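Local structure of oxidoreductase protein (Agrobacterium radiobacter, 5UI9) at residues K137-S142 against G253-S258; G146-G151 against F189-V194; L184-F189 against P242-D247. The protein probably acts as an NAD-dependent oxidoreductase and binds NAD and (2S)-2,3-dihydroxy-2-methylpropanoic acid. All coordinates share one frame; numbering follows the deposited sequence.

Contact 1: K137-S142 against G253-S258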
loop_
_atom_site.group_PDB
_atom_site.type_symbol
_atom_site.label_atom_id
_atom_site.label_comp_id
_atom_site.label_asym_id
_atom_site.label_seq_id
_atom_site.Cartn_x
_atom_site.Cartn_y
_atom_site.Cartn_z
ATOM N N LYS A 137 -1.367 -8.742 -16.759
ATOM C CA LYS A 137 -1.484 -7.902 -17.955
ATOM C C LYS A 137 -2.584 -8.407 -18.896
ATOM O O LYS A 137 -3.421 -7.623 -19.345
ATOM C CB LYS A 137 -0.141 -7.831 -18.688
ATOM C CG LYS A 137 -0.119 -6.958 -19.939
ATOM C CD LYS A 137 -0.516 -5.524 -19.636
ATOM C CE LYS A 137 -0.043 -4.582 -20.729
ATOM N NZ LYS A 137 -0.562 -3.213 -20.481
ATOM N N ALA A 138 -2.591 -9.713 -19.166
ATOM C CA ALA A 138 -3.566 -10.306 -20.089
ATOM C C ALA A 138 -4.995 -10.153 -19.584
ATOM O O ALA A 138 -5.887 -9.833 -20.359
ATOM C CB ALA A 138 -3.248 -11.773 -20.357
ATOM N N VAL A 139 -5.208 -10.358 -18.284
ATOM C CA VAL A 139 -6.529 -10.151 -17.682
ATOM C C VAL A 139 -7.001 -8.697 -17.846
ATOM O O VAL A 139 -8.137 -8.455 -18.233
ATOM C CB VAL A 139 -6.557 -10.537 -16.176
ATOM C CG1 VAL A 139 -7.869 -10.108 -15.525
ATOM C CG2 VAL A 139 -6.354 -12.038 -15.991
ATOM N N LEU A 140 -6.128 -7.745 -17.538
ATOM C CA LEU A 140 -6.491 -6.330 -17.556
ATOM C C LEU A 140 -6.753 -5.833 -18.981
ATOM O O LEU A 140 -7.718 -5.095 -19.214
ATOM C CB LEU A 140 -5.394 -5.502 -16.883
ATOM C CG LEU A 140 -5.615 -3.999 -16.705
ATOM C CD1 LEU A 140 -6.867 -3.699 -15.899
ATOM C CD2 LEU A 140 -4.397 -3.400 -16.027
ATOM N N GLU A 141 -5.902 -6.252 -19.922
ATOM C CA GLU A 141 -6.081 -5.948 -21.352
ATOM C C GLU A 141 -7.383 -6.532 -21.925
ATOM O O GLU A 141 -7.988 -5.934 -22.815
ATOM C CB GLU A 141 -4.884 -6.457 -22.172
ATOM C CG GLU A 141 -3.551 -5.764 -21.882
ATOM C CD GLU A 141 -2.971 -5.013 -23.076
ATOM O OE1 GLU A 141 -1.950 -5.483 -23.636
ATOM O OE2 GLU A 141 -3.528 -3.957 -23.455
ATOM N N SER A 142 -7.816 -7.686 -21.415
ATOM C CA SER A 142 -9.077 -8.316 -21.861
ATOM C C SER A 142 -10.347 -7.495 -21.567
ATOM O O SER A 142 -11.382 -7.737 -22.187
ATOM C CB SER A 142 -9.247 -9.722 -21.255
ATOM O OG SER A 142 -9.733 -9.669 -19.921
ATOM N N GLY A 253 -14.411 -4.469 -11.649
ATOM C CA GLY A 253 -13.819 -5.623 -10.977
ATOM C C GLY A 253 -12.484 -5.416 -10.298
ATOM O O GLY A 253 -12.008 -4.288 -10.146
ATOM N N THR A 254 -11.886 -6.535 -9.895
ATOM C CA THR A 254 -10.603 -6.553 -9.199
ATOM C C THR A 254 -9.708 -7.688 -9.678
ATOM O O THR A 254 -10.198 -8.755 -10.068
ATOM C CB THR A 254 -10.783 -6.750 -7.684
ATOM O OG1 THR A 254 -11.615 -7.892 -7.437
ATOM C CG2 THR A 254 -11.393 -5.522 -7.049
ATOM N N ILE A 255 -8.398 -7.447 -9.635
ATOM C CA ILE A 255 -7.395 -8.497 -9.759
ATOM C C ILE A 255 -6.644 -8.565 -8.434
ATOM O O ILE A 255 -6.245 -7.534 -7.896
ATOM C CB ILE A 255 -6.390 -8.218 -10.904
ATOM C CG1 ILE A 255 -7.092 -8.243 -12.267
ATOM C CG2 ILE A 255 -5.238 -9.224 -10.871
ATOM C CD1 ILE A 255 -6.258 -7.665 -13.399
ATOM N N ARG A 256 -6.448 -9.778 -7.921
ATOM C CA ARG A 256 -5.646 -10.005 -6.719
ATOM C C ARG A 256 -4.682 -11.161 -6.959
ATOM O O ARG A 256 -5.083 -12.332 -6.972
ATOM C CB ARG A 256 -6.538 -10.291 -5.505
ATOM C CG ARG A 256 -7.415 -9.118 -5.062
ATOM C CD ARG A 256 -6.622 -8.055 -4.307
ATOM N NE ARG A 256 -7.445 -6.941 -3.813
ATOM C CZ ARG A 256 -7.880 -5.907 -4.546
ATOM N NH1 ARG A 256 -7.607 -5.807 -5.855
ATOM N NH2 ARG A 256 -8.610 -4.958 -3.966
ATOM N N LEU A 257 -3.415 -10.816 -7.176
ATOM C CA LEU A 257 -2.342 -11.791 -7.305
ATOM C C LEU A 257 -1.677 -11.896 -5.945
ATOM O O LEU A 257 -0.991 -10.968 -5.520
ATOM C CB LEU A 257 -1.332 -11.353 -8.375
ATOM C CG LEU A 257 -0.070 -12.208 -8.530
ATOM C CD1 LEU A 257 -0.417 -13.657 -8.828
ATOM C CD2 LEU A 257 0.809 -11.630 -9.632
ATOM N N SER A 258 -1.883 -13.028 -5.275
ATOM C CA SER A 258 -1.435 -13.234 -3.895
ATOM C C SER A 258 -0.367 -14.326 -3.833
ATOM O O SER A 258 -0.084 -14.986 -4.842
ATOM C CB SER A 258 -2.631 -13.582 -3.008
ATOM O OG SER A 258 -3.236 -14.784 -3.426
#
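The carbonyl oxygen of V139, a residue whose side chain packs against I255, is gripped twice by one serine. S142 OG donates to V139 O over 2.6 Å, tilted 24° from the carbonyl plane, while the bond from S142 N to the same oxygen is weak. S142 OG in turn accepts from the amide of A144, so a single hydroxyl ties the last turn of the helix to the loop that follows.

Across the contact the side chains meet through apolar atoms, mostly at I255 CD1. V139 turns CG1 anti to its own nitrogen (chi1 171°), which brings that methyl to 3.6 Å from I255 CD1. The two side chains slide past each other, and V139 CG1 also lies 3.8 Å from I255 CG1. L140 meets I255 CD1 through its backbone N (4.1 Å) and, slightly farther off, CB (4.2 Å). I255 thus reaches out from its strand into the step between two successive helical residues.

A bond within the strand runs from R256 NH1 to I255 O, at 3.0 Å, from well above the carbonyl plane, 51° out of it, although the oxygen lies nearly within the guanidinium plane; R256 NH2 also forms a salt bridge with D249.

This is helix-on-sheet packing in the GFO/IDH/MocA C-terminal domain. Strand 253-258 runs antiparallel between strands 245-250 and 262-266, where I255 also touches I248 and L263. T254 and R256 meet L236 and T234, respectively, of the second subunit. V139 rests on V265 of strand 262-266, and L140 packs on I190 of helix 175-191.

Contact 2: G146-G151 against F189-V194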
loop_
_atom_site.group_PDB
_atom_site.type_symbol
_atom_site.label_atom_id
_atom_site.label_comp_id
_atom_site.label_asym_id
_atom_site.label_seq_id
_atom_site.Cartn_x
_atom_site.Cartn_y
_atom_site.Cartn_z
ATOM N N GLY A 146 -12.840 -3.811 -16.238
ATOM C CA GLY A 146 -13.045 -2.432 -16.669
ATOM C C GLY A 146 -11.756 -1.641 -16.681
ATOM O O GLY A 146 -10.675 -2.215 -16.820
ATOM N N GLU A 147 -11.875 -0.321 -16.544
ATOM C CA GLU A 147 -10.718 0.573 -16.539
ATOM C C GLU A 147 -10.067 0.546 -15.155
ATOM O O GLU A 147 -10.749 0.805 -14.165
ATOM C CB GLU A 147 -11.125 2.016 -16.868
ATOM C CG GLU A 147 -11.750 2.225 -18.249
ATOM C CD GLU A 147 -10.765 2.106 -19.418
ATOM O OE1 GLU A 147 -9.538 1.955 -19.207
ATOM O OE2 GLU A 147 -11.234 2.172 -20.579
ATOM N N PRO A 148 -8.753 0.261 -15.080
ATOM C CA PRO A 148 -8.066 0.282 -13.778
ATOM C C PRO A 148 -7.963 1.696 -13.194
ATOM O O PRO A 148 -7.694 2.633 -13.933
ATOM C CB PRO A 148 -6.673 -0.259 -14.109
ATOM C CG PRO A 148 -6.460 0.090 -15.545
ATOM C CD PRO A 148 -7.809 0.043 -16.199
ATOM N N PHE A 149 -8.225 1.847 -11.896
ATOM C CA PHE A 149 -8.052 3.144 -11.210
ATOM C C PHE A 149 -7.054 3.135 -10.040
ATOM O O PHE A 149 -6.597 4.199 -9.607
ATOM C CB PHE A 149 -9.414 3.720 -10.769
ATOM C CG PHE A 149 -10.126 2.913 -9.704
ATOM C CD1 PHE A 149 -9.800 3.061 -8.356
ATOM C CD2 PHE A 149 -11.154 2.034 -10.047
ATOM C CE1 PHE A 149 -10.460 2.329 -7.380
ATOM C CE2 PHE A 149 -11.822 1.305 -9.076
ATOM C CZ PHE A 149 -11.480 1.458 -7.738
ATOM N N TRP A 150 -6.728 1.956 -9.519
ATOM C CA TRP A 150 -5.853 1.853 -8.367
ATOM C C TRP A 150 -5.061 0.567 -8.438
ATOM O O TRP A 150 -5.578 -0.453 -8.890
ATOM C CB TRP A 150 -6.663 1.889 -7.066
ATOM C CG TRP A 150 -5.812 1.966 -5.839
ATOM C CD1 TRP A 150 -5.308 3.093 -5.255
ATOM C CD2 TRP A 150 -5.346 0.866 -5.054
ATOM N NE1 TRP A 150 -4.560 2.764 -4.153
ATOM C CE2 TRP A 150 -4.572 1.403 -4.001
ATOM C CE3 TRP A 150 -5.520 -0.521 -5.127
ATOM C CZ2 TRP A 150 -3.966 0.600 -3.037
ATOM C CZ3 TRP A 150 -4.918 -1.321 -4.157
ATOM C CH2 TRP A 150 -4.151 -0.754 -3.131
ATOM N N GLY A 151 -3.819 0.607 -7.971
ATOM C CA GLY A 151 -3.023 -0.610 -7.867
ATOM C C GLY A 151 -2.059 -0.618 -6.704
ATOM O O GLY A 151 -1.699 0.426 -6.180
ATOM N N PHE A 189 4.260 -1.236 -16.792
ATOM C CA PHE A 189 3.777 -2.296 -17.676
ATOM C C PHE A 189 2.268 -2.509 -17.527
ATOM O O PHE A 189 1.559 -2.627 -18.518
ATOM C CB PHE A 189 4.555 -3.586 -17.373
ATOM C CG PHE A 189 4.180 -4.761 -18.230
ATOM C CD1 PHE A 189 4.275 -4.691 -19.622
ATOM C CD2 PHE A 189 3.772 -5.958 -17.648
ATOM C CE1 PHE A 189 3.945 -5.788 -20.409
ATOM C CE2 PHE A 189 3.442 -7.058 -18.428
ATOM C CZ PHE A 189 3.537 -6.974 -19.816
ATOM N N ILE A 190 1.787 -2.532 -16.282
ATOM C CA ILE A 190 0.372 -2.763 -15.986
ATOM C C ILE A 190 -0.496 -1.503 -16.124
ATOM O O ILE A 190 -1.541 -1.557 -16.763
ATOM C CB ILE A 190 0.191 -3.377 -14.570
ATOM C CG1 ILE A 190 0.971 -4.702 -14.445
ATOM C CG2 ILE A 190 -1.280 -3.597 -14.246
ATOM C CD1 ILE A 190 0.769 -5.680 -15.590
ATOM N N LEU A 191 -0.086 -0.392 -15.509
ATOM C CA LEU A 191 -0.933 0.822 -15.439
ATOM C C LEU A 191 -0.435 2.016 -16.259
ATOM O O LEU A 191 -0.993 3.113 -16.147
ATOM C CB LEU A 191 -1.117 1.245 -13.977
ATOM C CG LEU A 191 -1.816 0.244 -13.061
ATOM C CD1 LEU A 191 -1.859 0.793 -11.645
ATOM C CD2 LEU A 191 -3.220 -0.074 -13.552
ATOM N N GLY A 192 0.582 1.802 -17.098
ATOM C CA GLY A 192 1.117 2.856 -17.964
ATOM C C GLY A 192 2.074 3.826 -17.289
ATOM O O GLY A 192 2.288 3.788 -16.062
ATOM N N ASP A 193 2.619 4.726 -18.107
ATOM C CA ASP A 193 3.665 5.666 -17.688
ATOM C C ASP A 193 3.168 6.612 -16.595
ATOM O O ASP A 193 1.961 6.860 -16.466
ATOM C CB ASP A 193 4.197 6.481 -18.883
ATOM C CG ASP A 193 4.827 5.609 -19.975
ATOM O OD1 ASP A 193 5.324 4.501 -19.671
ATOM O OD2 ASP A 193 4.827 6.043 -21.146
ATOM N N VAL A 194 4.127 7.141 -15.837
ATOM C CA VAL A 194 3.879 7.864 -14.595
ATOM C C VAL A 194 4.125 9.354 -14.803
ATOM O O VAL A 194 5.099 9.739 -15.457
ATOM C CB VAL A 194 4.808 7.323 -13.475
ATOM C CG1 VAL A 194 4.714 8.157 -12.198
ATOM C CG2 VAL A 194 4.496 5.857 -13.189
#
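L191 and P148 pass alongside each other in opposite directions, so the leucine lays one branch against the proline ring instead of butting into it. The branch concerned is CD2, which sits 3.5 Å from P148 CB and 3.8 Å from P148 CG. The other branch, CD1, reaches the backbone further along the strand and lies 4.2 Å from both G151 N and G151 CA. With CG anti to the carbonyl carbon (chi1 -62°) and CD1 continuing the chain almost fully extended (chi2 178°), CD1 runs on to G151 while CD2 branches off against P148. G151 offers bare backbone to CD1.

Between these two points the strand carries a classic beta bulge, in which F149 and W150 both face D249 of the adjoining strand 245-250. It lies in the mixed sheet of the C-terminal domain, and the last turn of helix 175-191 packs on it here. F149 and W150 point away from that helix and take part in the subunit interface: F149 packs on V213 of the second subunit, and W150 makes a cation-pi contact with R156 of that subunit. Directly after L191 the chain leaves the helix at G192, whose positive phi (80°) redirects it toward strand 194-202.

Contact 3: L184-F189 against P242-D247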
loop_
_atom_site.group_PDB
_atom_site.type_symbol
_atom_site.label_atom_id
_atom_site.label_comp_id
_atom_site.label_asym_id
_atom_site.label_seq_id
_atom_site.Cartn_x
_atom_site.Cartn_y
_atom_site.Cartn_z
ATOM N N LEU A 184 8.786 -1.017 -10.145
ATOM C CA LEU A 184 8.396 0.189 -10.881
ATOM C C LEU A 184 8.146 -0.086 -12.365
ATOM O O LEU A 184 7.239 0.501 -12.966
ATOM C CB LEU A 184 9.470 1.276 -10.732
ATOM C CG LEU A 184 9.602 1.876 -9.329
ATOM C CD1 LEU A 184 10.917 2.629 -9.190
ATOM C CD2 LEU A 184 8.416 2.780 -9.012
ATOM N N ASP A 185 8.949 -0.972 -12.950
ATOM C CA ASP A 185 8.740 -1.387 -14.339
ATOM C C ASP A 185 7.412 -2.124 -14.477
ATOM O O ASP A 185 6.690 -1.913 -15.455
ATOM C CB ASP A 185 9.867 -2.294 -14.840
ATOM C CG ASP A 185 9.789 -2.529 -16.338
ATOM O OD1 ASP A 185 10.135 -1.600 -17.095
ATOM O OD2 ASP A 185 9.343 -3.624 -16.756
ATOM N N ILE A 186 7.098 -2.982 -13.498
ATOM C CA ILE A 186 5.818 -3.695 -13.503
ATOM C C ILE A 186 4.665 -2.692 -13.397
ATOM O O ILE A 186 3.688 -2.807 -14.121
ATOM C CB ILE A 186 5.729 -4.778 -12.399
ATOM C CG1 ILE A 186 6.727 -5.910 -12.679
ATOM C CG2 ILE A 186 4.314 -5.358 -12.323
ATOM C CD1 ILE A 186 6.974 -6.847 -11.516
ATOM N N ALA A 187 4.787 -1.709 -12.512
ATOM C CA ALA A 187 3.747 -0.683 -12.359
ATOM C C ALA A 187 3.459 0.016 -13.695
ATOM O O ALA A 187 2.301 0.199 -14.061
ATOM C CB ALA A 187 4.145 0.330 -11.295
ATOM N N ARG A 188 4.517 0.366 -14.428
ATOM C CA ARG A 188 4.390 0.948 -15.786
ATOM C C ARG A 188 3.756 -0.008 -16.783
ATOM O O ARG A 188 2.863 0.369 -17.538
ATOM C CB ARG A 188 5.758 1.327 -16.348
ATOM C CG ARG A 188 6.353 2.597 -15.790
ATOM C CD ARG A 188 7.580 3.006 -16.592
ATOM N NE ARG A 188 7.274 3.158 -18.020
ATOM C CZ ARG A 188 7.773 2.434 -19.028
ATOM N NH1 ARG A 188 8.688 1.476 -18.843
ATOM N NH2 ARG A 188 7.359 2.693 -20.260
ATOM N N PHE A 189 4.260 -1.236 -16.792
ATOM C CA PHE A 189 3.777 -2.296 -17.676
ATOM C C PHE A 189 2.268 -2.509 -17.527
ATOM O O PHE A 189 1.559 -2.627 -18.518
ATOM C CB PHE A 189 4.555 -3.586 -17.373
ATOM C CG PHE A 189 4.180 -4.761 -18.230
ATOM C CD1 PHE A 189 4.275 -4.691 -19.622
ATOM C CD2 PHE A 189 3.772 -5.958 -17.648
ATOM C CE1 PHE A 189 3.945 -5.788 -20.409
ATOM C CE2 PHE A 189 3.442 -7.058 -18.428
ATOM C CZ PHE A 189 3.537 -6.974 -19.816
ATOM N N PRO A 242 10.731 -15.047 -5.106
ATOM C CA PRO A 242 10.821 -13.661 -5.572
ATOM C C PRO A 242 9.479 -13.168 -6.130
ATOM O O PRO A 242 9.419 -12.570 -7.221
ATOM C CB PRO A 242 11.842 -13.786 -6.703
ATOM C CG PRO A 242 11.484 -15.100 -7.327
ATOM C CD PRO A 242 10.895 -15.974 -6.238
ATOM N N GLU A 243 8.406 -13.428 -5.394
ATOM C CA GLU A 243 7.069 -13.090 -5.852
ATOM C C GLU A 243 6.743 -11.629 -5.598
ATOM O O GLU A 243 6.963 -11.118 -4.494
ATOM C CB GLU A 243 6.023 -13.942 -5.134
ATOM C CG GLU A 243 6.134 -15.424 -5.407
ATOM C CD GLU A 243 5.306 -16.243 -4.438
ATOM O OE1 GLU A 243 5.835 -17.210 -3.858
ATOM O OE2 GLU A 243 4.129 -15.906 -4.230
ATOM N N THR A 244 6.190 -10.978 -6.621
ATOM C CA THR A 244 5.590 -9.658 -6.506
ATOM C C THR A 244 4.067 -9.826 -6.390
ATOM O O THR A 244 3.436 -10.418 -7.276
ATOM C CB THR A 244 5.929 -8.786 -7.735
ATOM O OG1 THR A 244 7.355 -8.661 -7.870
ATOM C CG2 THR A 244 5.300 -7.391 -7.609
ATOM N N LEU A 245 3.488 -9.310 -5.303
ATOM C CA LEU A 245 2.050 -9.390 -5.062
ATOM C C LEU A 245 1.374 -8.155 -5.653
ATOM O O LEU A 245 1.892 -7.048 -5.543
ATOM C CB LEU A 245 1.760 -9.511 -3.556
ATOM C CG LEU A 245 2.585 -10.591 -2.841
ATOM C CD1 LEU A 245 2.146 -10.733 -1.389
ATOM C CD2 LEU A 245 2.505 -11.933 -3.567
ATOM N N ILE A 246 0.225 -8.349 -6.288
ATOM C CA ILE A 246 -0.403 -7.286 -7.068
ATOM C C ILE A 246 -1.905 -7.209 -6.810
ATOM O O ILE A 246 -2.615 -8.213 -6.924
ATOM C CB ILE A 246 -0.115 -7.443 -8.583
ATOM C CG1 ILE A 246 1.398 -7.344 -8.843
ATOM C CG2 ILE A 246 -0.856 -6.369 -9.382
ATOM C CD1 ILE A 246 1.816 -7.587 -10.271
ATOM N N ASP A 247 -2.363 -6.012 -6.441
ATOM C CA ASP A 247 -3.785 -5.690 -6.352
ATOM C C ASP A 247 -4.075 -4.660 -7.428
ATOM O O ASP A 247 -3.316 -3.709 -7.570
ATOM C CB ASP A 247 -4.141 -5.078 -4.990
ATOM C CG ASP A 247 -3.784 -5.976 -3.807
ATOM O OD1 ASP A 247 -3.364 -7.137 -3.997
ATOM O OD2 ASP A 247 -3.924 -5.497 -2.669
#
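Two torsions of I186 divide its reach between T244 and I246. With chi1 at -67°, CG2 stands anti to the backbone nitrogen and CG1 anti to the carbonyl carbon, so the two branches leave CB in different directions. The CG1 arm then runs out extended (chi2 166°) and carries CD1 toward T244, while the shorter CG2 branch serves I246.

At the first of these points the side chains approach tip to tip: I186 CD1 comes to 4.1 Å from T244 OG1. This is a loose meeting of a methyl with a hydroxyl oxygen, adding surface contact rather than a polar bond. At the second, I246 is also extended (chi2 176°) and puts its terminal methyl beside the helix, with I246 CD1 3.9 Å from I186 CG2. The isoleucines cross at a slant, and this pair of methyls is their closest approach. One helical residue therefore covers two strand-side positions two residues apart in sequence, and all three side chains are buried.

The setting is the face of the mixed sheet of the GFO/IDH/MocA C-terminal domain on which helix 175-191 lies. Earlier turns of this helix supply D178 and H182 to the pocket of the bound (2S)-2,3-dihydroxy-2-methylpropanoic acid, and the side chain of T244 itself is about 9 Å from that ligand. F153 of strand 148-156 and I133 of helix 131-141 each touch both I186 and I246, widening the apolar layer.

Next to I186 along the helix, the chemistry turns polar. D185 OD2 forms a salt bridge with R128, and D185 OD1 is bonded to the hydroxyl of T322. R188 NH1 also bonds to T322 OG1, whereas its own ion pair with D185 OD1 is long at 3.8 Å.

How the contacts relate
The three contacts lie 10 to 12 Å apart, centre to centre, within one helix-on-sheet layer. Contacts 2 and 3 use successive parts of helix 175-191 and share F189; a salt bridge from R188 NH2 to D193 OD1 (2.8 Å) joins them. Contact 1 meets both through K137 NZ, which is probably hydrogen-bonded to F189 O at 2.9 Å and adds a cation-pi contact with the F189 ring. Its strand also pairs with that of contact 3, L257 N lying 2.7 Å from I246 O. In sequence, contacts 2 and 3 nest inside contact 1. Contact 3 touches neither ligand, the side chains of I186 and T244 lying about 10 Å from NAD and 9 Å from the acid.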